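Local coordinates for protein putative LacI-family transcriptional regulator (Bacteroides fragilis, PDB 3GBV) that probably acts as a transcriptional regulator of the LacI family, with a periplasmic-binding-protein-like portion expected to sense a small effector molecule, at residues N46-D51 with Q63-E68; A12-K17 with N56-T61; P96-D101 with I262-D267. All blocks are in the same frame, centred on the assembly; numbering follows the deposited sequence.

Contact 1. Residues N46-D51 with Q63-E68; sequences NITHYD and QAVIEE
Thr48 on strand 43-50 and Val65 on the last turn of helix 55-66 form the closest backbone approach, 8.1 Å between their CA atoms, and just beyond the helix end the side chain of Glu68 reaches across to Asn46. A trans chi1 (177°) sends the Asn46 amide off the strand, while Glu68, extended beyond CG, comes from the opposite direction. Asn46 ND2 donates to Glu68 OE1 at 2.8 Å, but the bond is weak: the N-H is bent well away from the acceptor, with an angle of 119°, and amide and carboxylate planes stand nearly perpendicular. The other carboxylate oxygen, Glu68 OE2, lies 3.0 Å from Ala64 O, an acceptor pair that would probably be unfavourable for a charged glutamate. The 43-50 strand and this helix are the first two elements of a beta-alpha-beta crossover; strand 72-75 completes it on the far side of strand 9-16. Deeper in, Val65 lays its CG2 branch against Thr48 OG1 at 3.8 Å, the two side chains meeting at a slant, and Val65 also touches Ala12. The hydroxyl of Thr48 is buried without a polar partner in the model. Thr48 OG1 also lies only 3.0 Å from Leu14 CD1, which makes its modelled rotation doubtful.

Contact 2. Residues A12-K17 with N56-T61; sequences ACLLPK and NSFVAT
Leu14 and Phe58 both hold CG anti to the backbone N (chi1 -168° and 174°), which swings the leucine branches outward from strand 9-16 and carries the phenyl ring from the flank of helix 55-66 in toward the sheet. The touching atoms are Leu14 CD2 and Phe58 CE1, 3.7 Å apart. The methyl meets the ring obliquely, and the two side chains slant past one another in a purely apolar contact. One helical turn on, Thr61 CA lies 9.0 Å from Leu14 CA, the nearest such pair between the two segments. The threonine hydroxyl borders the other leucine branch loosely, Leu14 CD1 to Thr61 OG1 measuring 4.5 Å. That hydroxyl is turned back on its own helix: Thr61 OG1 donates to Phe58 O at 3.0 Å, approaching from 32° off the carbonyl plane. The bond satisfies the threonine's polar end beside the apolar leucine and links the two helix residues that Leu14 touches. Phe58 has further aromatic neighbours, since its ring meets Tyr50 edge-to-face and also touches Phe75. A 1,2-ethanediol molecule, probably from the crystallisation liquor, lies about 4 Å from its side chain. Leu14 lies on the strand that the crossover helix spans: helix 55-66 leaves strand 43-50 on one side of strand 9-16 and leads to strand 72-75 on the other, the 2-1-3 strand order of the Rossmann-like domains of type I periplasmic binding proteins.

Contact 3. Residues P96-D101 with I262-D267; sequences PYIYID and IKTLCD
Behind the meeting of Ile98 with Leu265, Tyr97 and Tyr99 pair off along the strand: Tyr97 CD1 sits 3.9 Å above one face of the Tyr99 ring, offset toward its rim, while Tyr99 CE2 lies in plane at the edge of the Tyr97 ring. Both hydroxyls bond to the same carbonyl, that of Ala107, a shared acceptor that anchors the outer ends of both rings, and helix 84-93 packs against this aromatic side. Tyr97 points away from helix 254-270; its neighbour Ile98 points toward it, as strand alternation requires. Ile98 has CG1 beside the backbone N (chi1 -64°) and an extended chain beyond it, so CD1 is thrust straight at the helix. There it meets Leu265 tip to tip. The fit is tight, with Ile98 CD1 only 3.4 Å from Leu265 CG and 3.6 Å from Leu265 CD2, the former closer than usual for two carbons. Thr264 closes in from the neighbouring helix position, its CB 3.8 Å and its CG2 3.9 Å from Ile98 CD1. The threonine offers carbon here, while its OG1 bonds to Asn260 O one turn back. Along the same part of the helix, a weak hydrogen bond within a salt bridge links Lys263 NZ to Asp267 OD1. Phe11 also touches Leu265, and Phe113 touches Ile98 and Thr264, extending the apolar layer to strands 9-16 and 111-114. Helix 254-270 follows the last parallel strand of the second sheet, yet packs on the first; such a return of the chain between two Rossmann-like domains is characteristic of the type I periplasmic-binding-protein fold found in LacI-family regulators.

How the contacts relate
All three contacts fasten helices to the six-stranded parallel sheet of one domain. Contacts 1 and 2 have centres 5 Å apart and share helix 55-66; their strands, 43-50 and 9-16, are neighbours joined by backbone pairing, and their segments alternate along the chain. Contact 3 lies on the opposite face, its centre about 16 Å from that of contact 1 and 17 Å from that of contact 2. It touches contact 2 through Leu15 with Ile100 and Cys13 with Ile262. Contacts 1 and 2 both lie within the first 70 residues, whereas contact 3 pairs strand 97-100 with a helix that comes after most of the second sheet's strands, so distant parts of the chain supply helices to the two faces.

Contact 1. Residues N46-D51 with Q63-E68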
loop_
_atom_site.group_PDB
_atom_site.type_symbol
_atom_site.label_atom_id
_atom_site.label_comp_id
_atom_site.label_asym_id
_atom_site.label_seq_id
_atom_site.Cartn_x
_atom_site.Cartn_y
_atom_site.Cartn_z
ATOM N N ASN A 46 19.392 -5.896 21.629
ATOM C CA ASN A 46 20.785 -5.517 21.479
ATOM C C ASN A 46 21.165 -5.520 20.003
ATOM O O ASN A 46 21.429 -6.566 19.403
ATOM C CB ASN A 46 21.691 -6.463 22.267
ATOM C CG ASN A 46 23.155 -6.145 22.074
ATOM O OD1 ASN A 46 23.537 -4.977 22.002
ATOM N ND2 ASN A 46 23.986 -7.179 21.997
ATOM N N ILE A 47 21.186 -4.329 19.424
ATOM C CA ILE A 47 21.514 -4.174 18.024
ATOM C C ILE A 47 23.013 -4.092 17.799
ATOM O O ILE A 47 23.698 -3.287 18.421
ATOM C CB ILE A 47 20.884 -2.893 17.451
ATOM C CG1 ILE A 47 19.371 -2.903 17.689
ATOM C CG2 ILE A 47 21.210 -2.779 15.967
ATOM C CD1 ILE A 47 18.673 -1.630 17.242
ATOM N N THR A 48 23.528 -4.947 16.925
ATOM C CA THR A 48 24.944 -4.894 16.591
ATOM C C THR A 48 24.988 -4.905 15.083
ATOM O O THR A 48 24.194 -5.587 14.436
ATOM C CB THR A 48 25.762 -6.102 17.125
ATOM O OG1 THR A 48 25.472 -7.272 16.352
ATOM C CG2 THR A 48 25.442 -6.359 18.578
ATOM N N HIS A 49 25.904 -4.130 14.526
ATOM C CA HIS A 49 26.054 -4.043 13.085
ATOM C C HIS A 49 27.251 -4.863 12.665
ATOM O O HIS A 49 28.209 -5.017 13.423
ATOM C CB HIS A 49 26.229 -2.591 12.690
ATOM C CG HIS A 49 25.108 -1.724 13.155
ATOM N ND1 HIS A 49 23.861 -1.749 12.571
ATOM C CD2 HIS A 49 25.022 -0.860 14.193
ATOM C CE1 HIS A 49 23.054 -0.938 13.230
ATOM N NE2 HIS A 49 23.734 -0.388 14.220
ATOM N N TYR A 50 27.197 -5.389 11.451
ATOM C CA TYR A 50 28.276 -6.221 10.958
ATOM C C TYR A 50 28.749 -5.823 9.574
ATOM O O TYR A 50 27.998 -5.226 8.797
ATOM C CB TYR A 50 27.819 -7.679 10.934
ATOM C CG TYR A 50 26.784 -7.993 9.875
ATOM C CD1 TYR A 50 27.164 -8.260 8.558
ATOM C CD2 TYR A 50 25.426 -8.079 10.197
ATOM C CE1 TYR A 50 26.222 -8.620 7.590
ATOM C CE2 TYR A 50 24.474 -8.434 9.236
ATOM C CZ TYR A 50 24.880 -8.708 7.934
ATOM O OH TYR A 50 23.952 -9.109 6.988
ATOM N N ASP A 51 30.002 -6.155 9.269
ATOM C CA ASP A 51 30.558 -5.875 7.957
ATOM C C ASP A 51 30.038 -7.046 7.139
ATOM O O ASP A 51 30.359 -8.195 7.427
ATOM C CB ASP A 51 32.087 -5.900 7.992
ATOM C CG ASP A 51 32.704 -5.357 6.716
ATOM O OD1 ASP A 51 32.080 -5.518 5.639
ATOM O OD2 ASP A 51 33.813 -4.778 6.789
ATOM N N GLN A 63 30.246 -14.221 16.433
ATOM C CA GLN A 63 30.745 -14.988 17.564
ATOM C C GLN A 63 30.489 -14.187 18.847
ATOM O O GLN A 63 30.113 -14.744 19.880
ATOM C CB GLN A 63 32.247 -15.236 17.402
ATOM C CG GLN A 63 32.888 -15.980 18.566
ATOM C CD GLN A 63 32.466 -17.437 18.633
ATOM O OE1 GLN A 63 32.846 -18.244 17.780
ATOM N NE2 GLN A 63 31.672 -17.782 19.646
ATOM N N ALA A 64 30.701 -12.876 18.774
ATOM C CA ALA A 64 30.477 -12.014 19.923
ATOM C C ALA A 64 29.006 -12.099 20.310
ATOM O O ALA A 64 28.673 -12.139 21.492
ATOM C CB ALA A 64 30.857 -10.573 19.593
ATOM N N VAL A 65 28.129 -12.133 19.308
ATOM C CA VAL A 65 26.693 -12.230 19.556
ATOM C C VAL A 65 26.368 -13.549 20.238
ATOM O O VAL A 65 25.647 -13.585 21.233
ATOM C CB VAL A 65 25.872 -12.153 18.252
ATOM C CG1 VAL A 65 24.394 -12.389 18.553
ATOM C CG2 VAL A 65 26.058 -10.796 17.601
ATOM N N ILE A 66 26.897 -14.633 19.689
ATOM C CA ILE A 66 26.666 -15.952 20.260
ATOM C C ILE A 66 27.197 -15.987 21.693
ATOM O O ILE A 66 26.574 -16.563 22.585
ATOM C CB ILE A 66 27.370 -17.047 19.423
ATOM C CG1 ILE A 66 26.670 -17.186 18.072
ATOM C CG2 ILE A 66 27.353 -18.373 20.164
ATOM C CD1 ILE A 66 27.372 -18.109 17.107
ATOM N N GLU A 67 28.343 -15.352 21.909
ATOM C CA GLU A 67 28.952 -15.327 23.231
ATOM C C GLU A 67 28.245 -14.412 24.230
ATOM O O GLU A 67 28.616 -14.358 25.399
ATOM C CB GLU A 67 30.437 -14.977 23.110
ATOM C CG GLU A 67 31.294 -16.197 22.780
ATOM C CD GLU A 67 32.701 -15.838 22.348
ATOM O OE1 GLU A 67 33.208 -14.786 22.790
ATOM O OE2 GLU A 67 33.303 -16.617 21.576
ATOM N N GLU A 68 27.221 -13.702 23.770
ATOM C CA GLU A 68 26.451 -12.834 24.654
ATOM C C GLU A 68 25.311 -13.649 25.251
ATOM O O GLU A 68 24.592 -13.175 26.126
ATOM C CB GLU A 68 25.901 -11.629 23.887
ATOM C CG GLU A 68 26.898 -10.489 23.764
ATOM C CD GLU A 68 26.597 -9.550 22.607
ATOM O OE1 GLU A 68 26.376 -8.344 22.855
ATOM O OE2 GLU A 68 26.592 -10.012 21.444
#

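Contact 2. Residues A12-K17 with N56-T61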
loop_
_atom_site.group_PDB
_atom_site.type_symbol
_atom_site.label_atom_id
_atom_site.label_comp_id
_atom_site.label_asym_id
_atom_site.label_seq_id
_atom_site.Cartn_x
_atom_site.Cartn_y
_atom_site.Cartn_z
ATOM N N ALA A 12 19.110 -10.383 20.386
ATOM C CA ALA A 12 20.203 -9.816 19.602
ATOM C C ALA A 12 19.749 -9.601 18.158
ATOM O O ALA A 12 19.300 -10.538 17.497
ATOM C CB ALA A 12 21.415 -10.747 19.647
ATOM N N CYS A 13 19.862 -8.371 17.673
ATOM C CA CYS A 13 19.463 -8.055 16.304
ATOM C C CYS A 13 20.702 -7.739 15.476
ATOM O O CYS A 13 21.341 -6.708 15.672
ATOM C CB CYS A 13 18.506 -6.858 16.295
ATOM S SG CYS A 13 17.129 -7.010 17.475
ATOM N N LEU A 14 21.038 -8.628 14.550
ATOM C CA LEU A 14 22.222 -8.445 13.716
ATOM C C LEU A 14 21.841 -7.897 12.344
ATOM O O LEU A 14 21.205 -8.580 11.539
ATOM C CB LEU A 14 22.958 -9.780 13.586
ATOM C CG LEU A 14 24.372 -9.780 13.004
ATOM C CD1 LEU A 14 25.276 -8.883 13.844
ATOM C CD2 LEU A 14 24.907 -11.219 12.968
ATOM N N LEU A 15 22.226 -6.650 12.095
ATOM C CA LEU A 15 21.916 -5.982 10.840
ATOM C C LEU A 15 23.183 -5.430 10.192
ATOM O O LEU A 15 24.193 -5.209 10.865
ATOM C CB LEU A 15 20.950 -4.821 11.095
ATOM C CG LEU A 15 19.655 -5.097 11.860
ATOM C CD1 LEU A 15 19.010 -3.773 12.242
ATOM C CD2 LEU A 15 18.719 -5.930 11.010
ATOM N N PRO A 16 23.149 -5.211 8.870
ATOM C CA PRO A 16 24.304 -4.675 8.139
ATOM C C PRO A 16 24.622 -3.243 8.569
ATOM O O PRO A 16 23.712 -2.431 8.753
ATOM C CB PRO A 16 23.843 -4.717 6.680
ATOM C CG PRO A 16 22.850 -5.837 6.650
ATOM C CD PRO A 16 22.084 -5.620 7.935
ATOM N N LYS A 17 25.906 -2.932 8.736
ATOM C CA LYS A 17 26.301 -1.574 9.103
ATOM C C LYS A 17 25.702 -0.664 8.039
ATOM O O LYS A 17 25.585 -1.051 6.877
ATOM C CB LYS A 17 27.830 -1.424 9.107
ATOM C CG LYS A 17 28.543 -2.065 10.301
ATOM C CD LYS A 17 30.063 -2.038 10.115
ATOM C CE LYS A 17 30.802 -2.710 11.273
ATOM N NZ LYS A 17 32.243 -2.968 10.942
ATOM N N ASN A 56 35.962 -12.662 7.949
ATOM C CA ASN A 56 36.617 -12.702 9.245
ATOM C C ASN A 56 35.970 -11.722 10.219
ATOM O O ASN A 56 35.839 -12.017 11.406
ATOM C CB ASN A 56 38.105 -12.401 9.078
ATOM C CG ASN A 56 38.794 -13.393 8.159
ATOM O OD1 ASN A 56 38.999 -14.558 8.516
ATOM N ND2 ASN A 56 39.146 -12.940 6.962
ATOM N N SER A 57 35.554 -10.564 9.711
ATOM C CA SER A 57 34.912 -9.562 10.557
ATOM C C SER A 57 33.540 -10.050 10.995
ATOM O O SER A 57 33.213 -10.008 12.186
ATOM C CB SER A 57 34.763 -8.234 9.812
ATOM O OG SER A 57 34.121 -7.268 10.627
ATOM N N PHE A 58 32.743 -10.508 10.028
ATOM C CA PHE A 58 31.402 -11.005 10.315
ATOM C C PHE A 58 31.437 -12.128 11.347
ATOM O O PHE A 58 30.600 -12.179 12.246
ATOM C CB PHE A 58 30.717 -11.519 9.045
ATOM C CG PHE A 58 29.393 -12.182 9.311
ATOM C CD1 PHE A 58 28.314 -11.441 9.781
ATOM C CD2 PHE A 58 29.251 -13.563 9.188
ATOM C CE1 PHE A 58 27.115 -12.067 10.126
ATOM C CE2 PHE A 58 28.054 -14.195 9.533
ATOM C CZ PHE A 58 26.987 -13.447 10.007
ATOM N N VAL A 59 32.407 -13.026 11.207
ATOM C CA VAL A 59 32.561 -14.143 12.130
ATOM C C VAL A 59 32.823 -13.613 13.538
ATOM O O VAL A 59 32.192 -14.045 14.504
ATOM C CB VAL A 59 33.746 -15.051 11.710
ATOM C CG1 VAL A 59 34.008 -16.108 12.772
ATOM C CG2 VAL A 59 33.443 -15.708 10.366
ATOM N N ALA A 60 33.759 -12.676 13.645
ATOM C CA ALA A 60 34.108 -12.090 14.932
ATOM C C ALA A 60 32.900 -11.469 15.624
ATOM O O ALA A 60 32.691 -11.681 16.819
ATOM C CB ALA A 60 35.196 -11.041 14.752
ATOM N N THR A 61 32.101 -10.706 14.882
ATOM C CA THR A 61 30.926 -10.072 15.475
ATOM C C THR A 61 29.835 -11.097 15.792
ATOM O O THR A 61 29.193 -11.023 16.845
ATOM C CB THR A 61 30.321 -8.987 14.545
ATOM O OG1 THR A 61 29.686 -9.615 13.427
ATOM C CG2 THR A 61 31.406 -8.047 14.034
#

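Contact 3. Residues P96-D101 with I262-D267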
loop_
_atom_site.group_PDB
_atom_site.type_symbol
_atom_site.label_atom_id
_atom_site.label_comp_id
_atom_site.label_asym_id
_atom_site.label_seq_id
_atom_site.Cartn_x
_atom_site.Cartn_y
_atom_site.Cartn_z
ATOM N N PRO A 96 16.647 -19.696 19.224
ATOM C CA PRO A 96 15.793 -19.436 18.063
ATOM C C PRO A 96 16.188 -18.153 17.338
ATOM O O PRO A 96 16.540 -17.154 17.970
ATOM C CB PRO A 96 14.405 -19.327 18.680
ATOM C CG PRO A 96 14.703 -18.698 20.021
ATOM C CD PRO A 96 15.894 -19.512 20.479
ATOM N N TYR A 97 16.124 -18.182 16.010
ATOM C CA TYR A 97 16.459 -17.006 15.230
ATOM C C TYR A 97 15.464 -16.714 14.113
ATOM O O TYR A 97 14.839 -17.619 13.546
ATOM C CB TYR A 97 17.877 -17.121 14.670
ATOM C CG TYR A 97 18.105 -18.252 13.699
ATOM C CD1 TYR A 97 17.920 -18.066 12.330
ATOM C CD2 TYR A 97 18.594 -19.487 14.136
ATOM C CE1 TYR A 97 18.229 -19.074 11.422
ATOM C CE2 TYR A 97 18.902 -20.505 13.232
ATOM C CZ TYR A 97 18.724 -20.288 11.882
ATOM O OH TYR A 97 19.070 -21.275 10.987
ATOM N N ILE A 98 15.328 -15.428 13.814
ATOM C CA ILE A 98 14.409 -14.957 12.796
ATOM C C ILE A 98 15.124 -14.270 11.635
ATOM O O ILE A 98 16.009 -13.439 11.841
ATOM C CB ILE A 98 13.403 -13.950 13.406
ATOM C CG1 ILE A 98 12.528 -14.659 14.443
ATOM C CG2 ILE A 98 12.563 -13.307 12.301
ATOM C CD1 ILE A 98 11.615 -13.738 15.190
ATOM N N TYR A 99 14.742 -14.631 10.414
ATOM C CA TYR A 99 15.319 -13.993 9.244
ATOM C C TYR A 99 14.408 -12.859 8.799
ATOM O O TYR A 99 13.182 -12.957 8.860
ATOM C CB TYR A 99 15.458 -14.957 8.058
ATOM C CG TYR A 99 16.577 -15.978 8.147
ATOM C CD1 TYR A 99 17.809 -15.660 8.737
ATOM C CD2 TYR A 99 16.419 -17.245 7.590
ATOM C CE1 TYR A 99 18.851 -16.591 8.767
ATOM C CE2 TYR A 99 17.454 -18.178 7.612
ATOM C CZ TYR A 99 18.664 -17.849 8.200
ATOM O OH TYR A 99 19.678 -18.782 8.227
ATOM N N ILE A 100 15.027 -11.773 8.363
ATOM C CA ILE A 100 14.289 -10.646 7.848
ATOM C C ILE A 100 14.920 -10.318 6.507
ATOM O O ILE A 100 16.129 -10.503 6.312
ATOM C CB ILE A 100 14.376 -9.416 8.766
ATOM C CG1 ILE A 100 15.832 -9.141 9.134
ATOM C CG2 ILE A 100 13.526 -9.632 9.997
ATOM C CD1 ILE A 100 16.021 -7.918 10.022
ATOM N N ASP A 101 14.084 -9.858 5.583
ATOM C CA ASP A 101 14.507 -9.474 4.244
ATOM C C ASP A 101 14.844 -10.642 3.314
ATOM O O ASP A 101 14.169 -10.849 2.306
ATOM C CB ASP A 101 15.695 -8.526 4.328
ATOM C CG ASP A 101 15.968 -7.855 3.019
ATOM O OD1 ASP A 101 15.050 -7.158 2.530
ATOM O OD2 ASP A 101 17.077 -8.036 2.482
ATOM N N ILE A 262 10.543 -8.890 16.736
ATOM C CA ILE A 262 10.601 -8.870 18.196
ATOM C C ILE A 262 9.330 -9.449 18.801
ATOM O O ILE A 262 9.378 -10.207 19.775
ATOM C CB ILE A 262 10.774 -7.435 18.724
ATOM C CG1 ILE A 262 12.000 -6.781 18.082
ATOM C CG2 ILE A 262 10.924 -7.465 20.241
ATOM C CD1 ILE A 262 13.314 -7.447 18.434
ATOM N N LYS A 263 8.190 -9.082 18.228
ATOM C CA LYS A 263 6.907 -9.586 18.707
ATOM C C LYS A 263 6.905 -11.117 18.649
ATOM O O LYS A 263 6.529 -11.785 19.616
ATOM C CB LYS A 263 5.769 -9.037 17.844
ATOM C CG LYS A 263 4.383 -9.505 18.278
ATOM C CD LYS A 263 3.311 -9.003 17.326
ATOM C CE LYS A 263 1.926 -9.462 17.753
ATOM N NZ LYS A 263 1.840 -10.947 17.836
ATOM N N THR A 264 7.335 -11.658 17.509
ATOM C CA THR A 264 7.394 -13.104 17.307
ATOM C C THR A 264 8.294 -13.779 18.344
ATOM O O THR A 264 7.979 -14.854 18.840
ATOM C CB THR A 264 7.928 -13.454 15.907
ATOM O OG1 THR A 264 7.116 -12.822 14.900
ATOM C CG2 THR A 264 7.903 -14.964 15.706
ATOM N N LEU A 265 9.416 -13.149 18.663
ATOM C CA LEU A 265 10.331 -13.703 19.649
ATOM C C LEU A 265 9.695 -13.677 21.037
ATOM O O LEU A 265 9.842 -14.623 21.813
ATOM C CB LEU A 265 11.643 -12.913 19.660
ATOM C CG LEU A 265 12.529 -13.138 18.437
ATOM C CD1 LEU A 265 13.780 -12.254 18.505
ATOM C CD2 LEU A 265 12.921 -14.605 18.381
ATOM N N CYS A 266 8.989 -12.593 21.339
ATOM C CA CYS A 266 8.334 -12.449 22.631
ATOM C C CYS A 266 7.286 -13.525 22.845
ATOM O O CYS A 266 7.356 -14.275 23.812
ATOM C CB CYS A 266 7.671 -11.072 22.762
ATOM S SG CYS A 266 8.825 -9.712 23.043
ATOM N N ASP A 267 6.320 -13.630 21.945
ATOM C CA ASP A 267 5.292 -14.629 22.165
ATOM C C ASP A 267 5.746 -16.071 21.984
ATOM O O ASP A 267 5.021 -16.996 22.336
ATOM C CB ASP A 267 4.037 -14.317 21.333
ATOM C CG ASP A 267 4.346 -14.001 19.904
ATOM O OD1 ASP A 267 3.439 -13.486 19.208
ATOM O OD2 ASP A 267 5.489 -14.272 19.477
#